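Local coordinates for cyclodipeptide synthase, BtCDPS (Bacillus thermoamylovorans, PDB 6ZTU), which probably transfers aminoacyl groups from charged tRNAs to build cyclic dipeptides, at residues A[9-23]-A[219-231]. Sequence-based numbering, arbitrary orientation.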
ATOM      1  N   LEU A   9      -7.779  12.117 -14.779  1.00 35.28           N
ATOM      2  CA  LEU A   9      -7.600  12.609 -13.418  1.00 35.30           C
ATOM      3  C   LEU A   9      -6.171  12.423 -12.922  1.00 34.75           C
ATOM      4  O   LEU A   9      -5.687  13.223 -12.114  1.00 35.44           O
ATOM      5  CB  LEU A   9      -8.567  11.877 -12.492  1.00 35.32           C
ATOM      6  CG  LEU A   9      -9.408  12.618 -11.462  1.00 45.32           C
ATOM      7  CD1 LEU A   9      -9.896  13.954 -11.996  1.00 45.29           C
ATOM      8  CD2 LEU A   9     -10.582  11.712 -11.114  1.00 41.40           C
ATOM      9  N   PHE A  10      -5.483  11.380 -13.386  1.00 31.57           N
ATOM     10  CA  PHE A  10      -4.139  11.080 -12.916  1.00 30.13           C
ATOM     11  C   PHE A  10      -3.190  10.863 -14.083  1.00 33.61           C
ATOM     12  O   PHE A  10      -3.574  10.338 -15.134  1.00 32.44           O
ATOM     13  CB  PHE A  10      -4.130   9.840 -11.996  1.00 28.44           C
ATOM     14  CG  PHE A  10      -4.889  10.038 -10.719  1.00 28.75           C
ATOM     15  CD1 PHE A  10      -4.268  10.596  -9.609  1.00 28.46           C
ATOM     16  CD2 PHE A  10      -6.237   9.688 -10.629  1.00 29.95           C
ATOM     17  CE1 PHE A  10      -4.974  10.791  -8.430  1.00 28.96           C
ATOM     18  CE2 PHE A  10      -6.945   9.886  -9.471  1.00 27.26           C
ATOM     19  CZ  PHE A  10      -6.322  10.436  -8.362  1.00 31.32           C
ATOM     20  N   TYR A  11      -1.945  11.278 -13.892  1.00 28.51           N
ATOM     21  CA  TYR A  11      -0.859  10.926 -14.787  1.00 30.15           C
ATOM     22  C   TYR A  11      -0.054   9.819 -14.123  1.00 27.14           C
ATOM     23  O   TYR A  11       0.259   9.903 -12.935  1.00 28.22           O
ATOM     24  CB  TYR A  11       0.036  12.132 -15.096  1.00 29.53           C
ATOM     25  CG  TYR A  11       1.066  11.808 -16.154  1.00 28.91           C
ATOM     26  CD1 TYR A  11       2.298  11.262 -15.807  1.00 26.92           C
ATOM     27  CD2 TYR A  11       0.795  12.010 -17.503  1.00 28.19           C
ATOM     28  CE1 TYR A  11       3.242  10.942 -16.767  1.00 30.03           C
ATOM     29  CE2 TYR A  11       1.731  11.689 -18.472  1.00 32.65           C
ATOM     30  CZ  TYR A  11       2.949  11.147 -18.098  1.00 29.10           C
ATOM     31  OH  TYR A  11       3.892  10.822 -19.048  1.00 33.13           O
ATOM     32  N   VAL A  12       0.276   8.788 -14.889  1.00 26.52           N
ATOM     33  CA  VAL A  12       0.830   7.551 -14.347  1.00 24.85           C
ATOM     34  C   VAL A  12       2.330   7.507 -14.600  1.00 26.28           C
ATOM     35  O   VAL A  12       2.783   7.732 -15.731  1.00 27.23           O
ATOM     36  CB  VAL A  12       0.127   6.332 -14.971  1.00 28.30           C
ATOM     37  CG1 VAL A  12       0.857   5.047 -14.612  1.00 32.23           C
ATOM     38  CG2 VAL A  12      -1.329   6.297 -14.532  1.00 31.35           C
ATOM     39  N   VAL A  13       3.102   7.219 -13.553  1.00 22.15           N
ATOM     40  CA  VAL A  13       4.549   7.029 -13.678  1.00 23.96           C
ATOM     41  C   VAL A  13       4.900   5.603 -13.265  1.00 26.49           C
ATOM     42  O   VAL A  13       4.848   5.282 -12.070  1.00 24.22           O
ATOM     43  CB  VAL A  13       5.324   8.052 -12.834  1.00 25.31           C
ATOM     44  CG1 VAL A  13       6.815   7.853 -13.039  1.00 27.52           C
ATOM     45  CG2 VAL A  13       4.942   9.479 -13.245  1.00 28.11           C
ATOM     46  N   PRO A  14       5.243   4.721 -14.198  1.00 26.69           N
ATOM     47  CA  PRO A  14       5.504   3.325 -13.838  1.00 24.84           C
ATOM     48  C   PRO A  14       6.859   3.158 -13.173  1.00 25.08           C
ATOM     49  O   PRO A  14       7.808   3.896 -13.444  1.00 24.44           O
ATOM     50  CB  PRO A  14       5.474   2.608 -15.191  1.00 24.45           C
ATOM     51  CG  PRO A  14       6.057   3.645 -16.119  1.00 26.79           C
ATOM     52  CD  PRO A  14       5.435   4.952 -15.641  1.00 29.48           C
ATOM     53  N   LEU A  15       6.937   2.157 -12.293  1.00 22.44           N
ATOM     54  CA  LEU A  15       8.200   1.847 -11.627  1.00 23.16           C
ATOM     55  C   LEU A  15       9.227   1.290 -12.609  1.00 25.10           C
ATOM     56  O   LEU A  15      10.419   1.598 -12.509  1.00 26.88           O
ATOM     57  CB  LEU A  15       7.955   0.869 -10.475  1.00 21.26           C
ATOM     58  CG  LEU A  15       9.176   0.235  -9.802  1.00 25.67           C
ATOM     59  CD1 LEU A  15      10.016   1.277  -9.065  1.00 27.17           C
ATOM     60  CD2 LEU A  15       8.762  -0.922  -8.880  1.00 24.62           C
ATOM     61  N   SER A  16       8.781   0.496 -13.576  1.00 24.20           N
ATOM     62  CA  SER A  16       9.667  -0.093 -14.569  1.00 24.87           C
ATOM     63  C   SER A  16       8.905  -0.233 -15.877  1.00 26.41           C
ATOM     64  O   SER A  16       7.698   0.008 -15.946  1.00 23.94           O
ATOM     65  CB  SER A  16      10.167  -1.464 -14.119  1.00 30.95           C
ATOM     66  OG  SER A  16       9.080  -2.379 -14.132  1.00 28.63           O
ATOM     67  N   ARG A  17       9.621  -0.652 -16.926  1.00 26.46           N
ATOM     68  CA  ARG A  17       8.954  -0.860 -18.211  1.00 28.06           C
ATOM     69  C   ARG A  17       7.985  -2.033 -18.156  1.00 29.07           C
ATOM     70  O   ARG A  17       6.968  -2.032 -18.858  1.00 27.52           O
ATOM     71  CB  ARG A  17       9.986  -1.076 -19.317  1.00 28.98           C
ATOM     72  CG  ARG A  17      10.820   0.162 -19.603  1.00 33.53           C
ATOM     73  CD  ARG A  17       9.981   1.243 -20.231  1.00 30.39           C
ATOM     74  NE  ARG A  17      10.822   2.386 -20.584  1.00 36.51           N
ATOM     75  CZ  ARG A  17      10.362   3.540 -21.046  1.00 35.24           C
ATOM     76  NH1 ARG A  17       9.058   3.722 -21.218  1.00 33.34           N
ATOM     77  NH2 ARG A  17      11.212   4.519 -21.325  1.00 37.59           N
ATOM     78  N   ASN A  18       8.265  -3.027 -17.315  1.00 30.41           N
ATOM     79  CA  ASN A  18       7.301  -4.107 -17.128  1.00 29.85           C
ATOM     80  C   ASN A  18       6.033  -3.596 -16.452  1.00 29.63           C
ATOM     81  O   ASN A  18       4.915  -3.980 -16.833  1.00 26.11           O
ATOM     82  CB  ASN A  18       7.933  -5.237 -16.322  1.00 27.72           C
ATOM     83  CG  ASN A  18       7.075  -6.497 -16.325  1.00 31.49           C
ATOM     84  OD1 ASN A  18       6.526  -6.900 -15.297  1.00 31.96           O
ATOM     85  ND2 ASN A  18       6.954  -7.119 -17.484  1.00 27.82           N
ATOM     86  N   CYS A  19       6.180  -2.713 -15.454  1.00 24.83           N
ATOM     87  CA  CYS A  19       5.000  -2.139 -14.815  1.00 24.60           C
ATOM     88  C   CYS A  19       4.177  -1.356 -15.828  1.00 28.84           C
ATOM     89  O   CYS A  19       2.938  -1.367 -15.789  1.00 26.58           O
ATOM     90  CB  CYS A  19       5.400  -1.238 -13.641  1.00 25.96           C
ATOM     91  SG  CYS A  19       6.498  -1.982 -12.432  1.00 25.72           S
ATOM     92  N   GLU A  20       4.856  -0.679 -16.755  1.00 26.97           N
ATOM     93  CA  GLU A  20       4.159   0.072 -17.789  1.00 27.90           C
ATOM     94  C   GLU A  20       3.334  -0.851 -18.678  1.00 27.83           C
ATOM     95  O   GLU A  20       2.205  -0.513 -19.048  1.00 28.81           O
ATOM     96  CB  GLU A  20       5.164   0.854 -18.631  1.00 27.02           C
ATOM     97  CG  GLU A  20       4.530   1.700 -19.709  1.00 30.09           C
ATOM     98  CD  GLU A  20       5.567   2.449 -20.523  1.00 34.63           C
ATOM     99  OE1 GLU A  20       6.668   1.900 -20.757  1.00 35.50           O
ATOM    100  OE2 GLU A  20       5.283   3.597 -20.914  1.00 39.70           O
ATOM    101  N   LYS A  21       3.894  -2.011 -19.039  1.00 28.41           N
ATOM    102  CA  LYS A  21       3.157  -2.974 -19.855  1.00 29.23           C
ATOM    103  C   LYS A  21       1.912  -3.457 -19.126  1.00 31.15           C
ATOM    104  O   LYS A  21       0.817  -3.516 -19.701  1.00 30.62           O
ATOM    105  CB  LYS A  21       4.052  -4.160 -20.225  1.00 32.44           C
ATOM    106  CG  LYS A  21       5.216  -3.816 -21.147  1.00 41.03           C
ATOM    107  CD  LYS A  21       6.264  -4.921 -21.166  1.00 43.43           C
ATOM    108  CE  LYS A  21       7.139  -4.814 -22.407  1.00 53.11           C
ATOM    109  NZ  LYS A  21       6.326  -4.614 -23.649  1.00 54.64           N
ATOM    110  N   ILE A  22       2.062  -3.797 -17.842  1.00 25.47           N
ATOM    111  CA  ILE A  22       0.921  -4.281 -17.071  1.00 26.05           C
ATOM    112  C   ILE A  22      -0.126  -3.188 -16.929  1.00 25.30           C
ATOM    113  O   ILE A  22      -1.332  -3.438 -17.031  1.00 26.87           O
ATOM    114  CB  ILE A  22       1.388  -4.799 -15.697  1.00 23.99           C
ATOM    115  CG1 ILE A  22       2.294  -6.008 -15.893  1.00 27.90           C
ATOM    116  CG2 ILE A  22       0.183  -5.113 -14.818  1.00 23.54           C
ATOM    117  CD1 ILE A  22       3.064  -6.409 -14.642  1.00 25.87           C
ATOM    118  N   TYR A  23       0.321  -1.953 -16.691  1.00 27.28           N
ATOM    119  CA  TYR A  23      -0.606  -0.830 -16.608  1.00 28.46           C
ATOM    120  C   TYR A  23      -1.371  -0.651 -17.915  1.00 27.60           C
ATOM    121  O   TYR A  23      -2.588  -0.436 -17.910  1.00 28.41           O
ATOM    122  CB  TYR A  23       0.157   0.449 -16.254  1.00 29.09           C
ATOM    123  CG  TYR A  23      -0.594   1.712 -16.558  1.00 28.92           C
ATOM    124  CD1 TYR A  23      -1.710   2.066 -15.822  1.00 31.93           C
ATOM    125  CD2 TYR A  23      -0.183   2.559 -17.581  1.00 35.52           C
ATOM    126  CE1 TYR A  23      -2.403   3.220 -16.092  1.00 35.47           C
ATOM    127  CE2 TYR A  23      -0.874   3.718 -17.858  1.00 34.26           C
ATOM    128  CZ  TYR A  23      -1.983   4.045 -17.112  1.00 38.02           C
ATOM    129  OH  TYR A  23      -2.687   5.202 -17.372  1.00 45.64           O
ATOM    130  N   MET A 219       9.778  -8.919  -7.335  1.00 24.95           N
ATOM    131  CA  MET A 219       8.371  -8.816  -7.672  1.00 21.50           C
ATOM    132  C   MET A 219       8.002  -9.947  -8.624  1.00 24.94           C
ATOM    133  O   MET A 219       8.809 -10.382  -9.453  1.00 27.56           O
ATOM    134  CB  MET A 219       8.060  -7.467  -8.317  1.00 24.80           C
ATOM    135  CG  MET A 219       8.175  -6.297  -7.343  1.00 27.96           C
ATOM    136  SD  MET A 219       8.131  -4.705  -8.159  1.00 28.68           S
ATOM    137  CE  MET A 219       6.442  -4.708  -8.771  1.00 22.72           C
ATOM    138  N   SER A 220       6.772 -10.433  -8.490  1.00 22.79           N
ATOM    139  CA  SER A 220       6.249 -11.379  -9.470  1.00 24.88           C
ATOM    140  C   SER A 220       6.215 -10.748 -10.856  1.00 23.99           C
ATOM    141  O   SER A 220       6.008  -9.541 -11.012  1.00 23.34           O
ATOM    142  CB  SER A 220       4.843 -11.837  -9.076  1.00 23.27           C
ATOM    143  OG  SER A 220       4.887 -12.543  -7.853  1.00 23.31           O
ATOM    144  N   ASP A 221       6.405 -11.596 -11.878  1.00 26.60           N
ATOM    145  CA  ASP A 221       6.460 -11.130 -13.261  1.00 26.33           C
ATOM    146  C   ASP A 221       5.178 -10.442 -13.691  1.00 26.12           C
ATOM    147  O   ASP A 221       5.198  -9.630 -14.625  1.00 27.54           O
ATOM    148  CB  ASP A 221       6.724 -12.307 -14.205  1.00 28.45           C
ATOM    149  CG  ASP A 221       8.123 -12.840 -14.100  1.00 37.05           C
ATOM    150  OD1 ASP A 221       9.003 -12.130 -13.572  1.00 32.61           O
ATOM    151  OD2 ASP A 221       8.346 -13.986 -14.552  1.00 42.54           O
ATOM    152  N   ASN A 222       4.053 -10.770 -13.050  1.00 23.91           N
ATOM    153  CA  ASN A 222       2.750 -10.204 -13.373  1.00 22.90           C
ATOM    154  C   ASN A 222       2.351  -9.077 -12.430  1.00 24.33           C
ATOM    155  O   ASN A 222       1.171  -8.707 -12.387  1.00 21.37           O
ATOM    156  CB  ASN A 222       1.668 -11.293 -13.344  1.00 24.31           C
ATOM    157  CG  ASN A 222       1.459 -11.854 -11.954  1.00 25.78           C
ATOM    158  OD1 ASN A 222       2.330 -11.729 -11.084  1.00 26.71           O
ATOM    159  ND2 ASN A 222       0.307 -12.487 -11.734  1.00 24.21           N
ATOM    160  N   GLN A 223       3.305  -8.528 -11.681  1.00 22.46           N
ATOM    161  CA  GLN A 223       3.048  -7.483 -10.698  1.00 21.36           C
ATOM    162  C   GLN A 223       3.785  -6.211 -11.105  1.00 21.25           C
ATOM    163  O   GLN A 223       4.966  -6.267 -11.451  1.00 22.91           O
ATOM    164  CB  GLN A 223       3.499  -7.942  -9.305  1.00 23.28           C
ATOM    165  CG  GLN A 223       3.120  -6.966  -8.189  1.00 21.86           C
ATOM    166  CD  GLN A 223       1.618  -6.915  -7.961  1.00 24.45           C
ATOM    167  OE1 GLN A 223       0.883  -7.799  -8.403  1.00 24.35           O
ATOM    168  NE2 GLN A 223       1.155  -5.879  -7.275  1.00 21.53           N
ATOM    169  N   GLY A 224       3.081  -5.073 -11.055  1.00 20.98           N
ATOM    170  CA  GLY A 224       3.692  -3.780 -11.289  1.00 21.39           C
ATOM    171  C   GLY A 224       3.352  -2.801 -10.180  1.00 21.54           C
ATOM    172  O   GLY A 224       2.519  -3.067  -9.308  1.00 21.86           O
ATOM    173  N   TYR A 225       4.010  -1.643 -10.234  1.00 19.91           N
ATOM    174  CA  TYR A 225       3.786  -0.543  -9.304  1.00 20.54           C
ATOM    175  C   TYR A 225       3.706   0.741 -10.105  1.00 23.04           C
ATOM    176  O   TYR A 225       4.548   0.967 -10.979  1.00 23.86           O
ATOM    177  CB  TYR A 225       4.929  -0.446  -8.282  1.00 21.70           C
ATOM    178  CG  TYR A 225       4.746   0.633  -7.227  1.00 21.08           C
ATOM    179  CD1 TYR A 225       4.141   0.338  -6.009  1.00 24.34           C
ATOM    180  CD2 TYR A 225       5.196   1.944  -7.442  1.00 22.13           C
ATOM    181  CE1 TYR A 225       3.973   1.328  -5.030  1.00 23.08           C
ATOM    182  CE2 TYR A 225       5.031   2.940  -6.461  1.00 22.63           C
ATOM    183  CZ  TYR A 225       4.432   2.615  -5.258  1.00 23.96           C
ATOM    184  OH  TYR A 225       4.267   3.590  -4.279  1.00 23.05           O
ATOM    185  N   ILE A 226       2.712   1.581  -9.825  1.00 22.66           N
ATOM    186  CA  ILE A 226       2.604   2.863 -10.516  1.00 20.71           C
ATOM    187  C   ILE A 226       2.437   3.987  -9.513  1.00 23.14           C
ATOM    188  O   ILE A 226       1.761   3.840  -8.491  1.00 21.37           O
ATOM    189  CB  ILE A 226       1.452   2.895 -11.550  1.00 21.92           C
ATOM    190  CG1 ILE A 226       0.088   2.638 -10.890  1.00 24.43           C
ATOM    191  CG2 ILE A 226       1.741   1.936 -12.696  1.00 22.03           C
ATOM    192  CD1 ILE A 226      -1.060   2.779 -11.845  1.00 26.10           C
ATOM    193  N   ILE A 227       3.035   5.132  -9.834  1.00 22.86           N
ATOM    194  CA  ILE A 227       2.824   6.370  -9.102  1.00 25.01           C
ATOM    195  C   ILE A 227       1.715   7.145  -9.792  1.00 23.44           C
ATOM    196  O   ILE A 227       1.762   7.354 -11.010  1.00 27.34           O
ATOM    197  CB  ILE A 227       4.111   7.214  -9.055  1.00 23.58           C
ATOM    198  CG1 ILE A 227       5.253   6.457  -8.392  1.00 27.23           C
ATOM    199  CG2 ILE A 227       3.848   8.544  -8.338  1.00 26.01           C
ATOM    200  CD1 ILE A 227       6.617   7.087  -8.700  1.00 32.67           C
ATOM    201  N   LEU A 228       0.722   7.568  -9.022  1.00 24.80           N
ATOM    202  CA  LEU A 228      -0.354   8.409  -9.525  1.00 23.28           C
ATOM    203  C   LEU A 228      -0.035   9.859  -9.192  1.00 27.21           C
ATOM    204  O   LEU A 228       0.047  10.228  -8.013  1.00 29.25           O
ATOM    205  CB  LEU A 228      -1.692   8.015  -8.910  1.00 24.78           C
ATOM    206  CG  LEU A 228      -2.078   6.548  -9.051  1.00 25.49           C
ATOM    207  CD1 LEU A 228      -3.423   6.335  -8.382  1.00 27.43           C
ATOM    208  CD2 LEU A 228      -2.117   6.162 -10.519  1.00 26.62           C
ATOM    209  N   LYS A 229       0.128  10.679 -10.224  1.00 24.71           N
ATOM    210  CA  LYS A 229       0.316  12.109 -10.041  1.00 27.88           C
ATOM    211  C   LYS A 229      -0.903  12.853 -10.571  1.00 30.69           C
ATOM    212  O   LYS A 229      -1.588  12.378 -11.475  1.00 33.80           O
ATOM    213  CB  LYS A 229       1.574  12.589 -10.770  1.00 29.32           C
ATOM    214  CG  LYS A 229       2.859  11.914 -10.295  1.00 31.80           C
ATOM    215  CD  LYS A 229       4.096  12.648 -10.817  1.00 36.93           C
ATOM    216  CE  LYS A 229       3.975  14.159 -10.604  1.00 40.43           C
ATOM    217  NZ  LYS A 229       5.208  14.920 -11.027  1.00 45.06           N
ATOM    218  N   GLN A 230      -1.177  14.024 -10.007  1.00 26.98           N
ATOM    219  CA  GLN A 230      -2.202  14.906 -10.556  1.00 28.01           C
ATOM    220  C   GLN A 230      -1.536  16.164 -11.094  1.00 30.47           C
ATOM    221  O   GLN A 230      -0.704  16.766 -10.408  1.00 30.90           O
ATOM    222  CB  GLN A 230      -3.246  15.257  -9.506  1.00 29.69           C
ATOM    223  CG  GLN A 230      -3.942  14.022  -8.974  1.00 31.01           C
ATOM    224  CD  GLN A 230      -5.060  14.348  -8.005  1.00 36.83           C
ATOM    225  OE1 GLN A 230      -4.814  14.713  -6.856  1.00 40.28           O
ATOM    226  NE2 GLN A 230      -6.296  14.210  -8.466  1.00 43.89           N
ATOM    227  N   ILE A 231      -1.890  16.544 -12.322  1.00 29.46           N
ATOM    228  CA  ILE A 231      -1.259  17.666 -13.004  1.00 25.78           C
ATOM    229  C   ILE A 231      -2.345  18.540 -13.613  1.00 31.00           C
ATOM    230  O   ILE A 231      -3.462  18.091 -13.875  1.00 31.36           O
ATOM    231  CB  ILE A 231      -0.259  17.204 -14.092  1.00 31.88           C
ATOM    232  CG1 ILE A 231      -0.972  16.450 -15.221  1.00 26.74           C
ATOM    233  CG2 ILE A 231       0.839  16.337 -13.482  1.00 30.28           C
ATOM    234  CD1 ILE A 231      -0.042  16.045 -16.375  1.00 24.89           C
TER
HETATM  235  O   HOH W   1      -3.760  14.732 -13.679  1.00 34.81           O
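Tyr11 and Lys229 open an antiparallel ladder that joins strand 11-14, outermost in the mixed sheet of this HUP-clan (Rossmann-like) fold, to strand 223-229, and it illustrates how an edge strand can hand its hydrogen bonding over to a helix. Tyr11 and Val13 each exchange two backbone bonds, with Lys229 and Ile227. Leu15 N then reaches Tyr225 O (3.0 Å), and where the strand gives way to helix 17-23, the sulfur of Cys19 takes over as acceptor: Tyr225 N donates to Cys19 SG at 3.3 Å, with 161° at the hydrogen.

Side chains follow the alternation of the strands. On one face, Val12 CG1 lies 3.8 Å from Ile226 CG2 and also sits over the centre of the Tyr23 ring, so this methyl is held between strand and helix. Near the C-terminal end of strand 223-229, the Phe10 ring and the Gln230 amide run side by side, their planes 16° apart, with Phe10 CE1 3.4 Å from Gln230 CG. With CG beside its own backbone N (chi1 -65°), the ring also brings CD1 to within 3.7 Å of Leu228 CB. Were Phe10 replaced by an alanine, Leu228 and the Gln230 chain would be likely to lose their apolar neighbour, and a gap would probably open toward Trp51, which meets the ring edge-to-face from helix 42-55.

Farther out, Gln230 NE2 is hydrogen-bonded to Gln47 OE1 of that helix, while strand 196-200 flanks strand 223-229. Ser16, at the N-cap of helix 17-23, accepts from Cys19 N through OG at 3.2 Å.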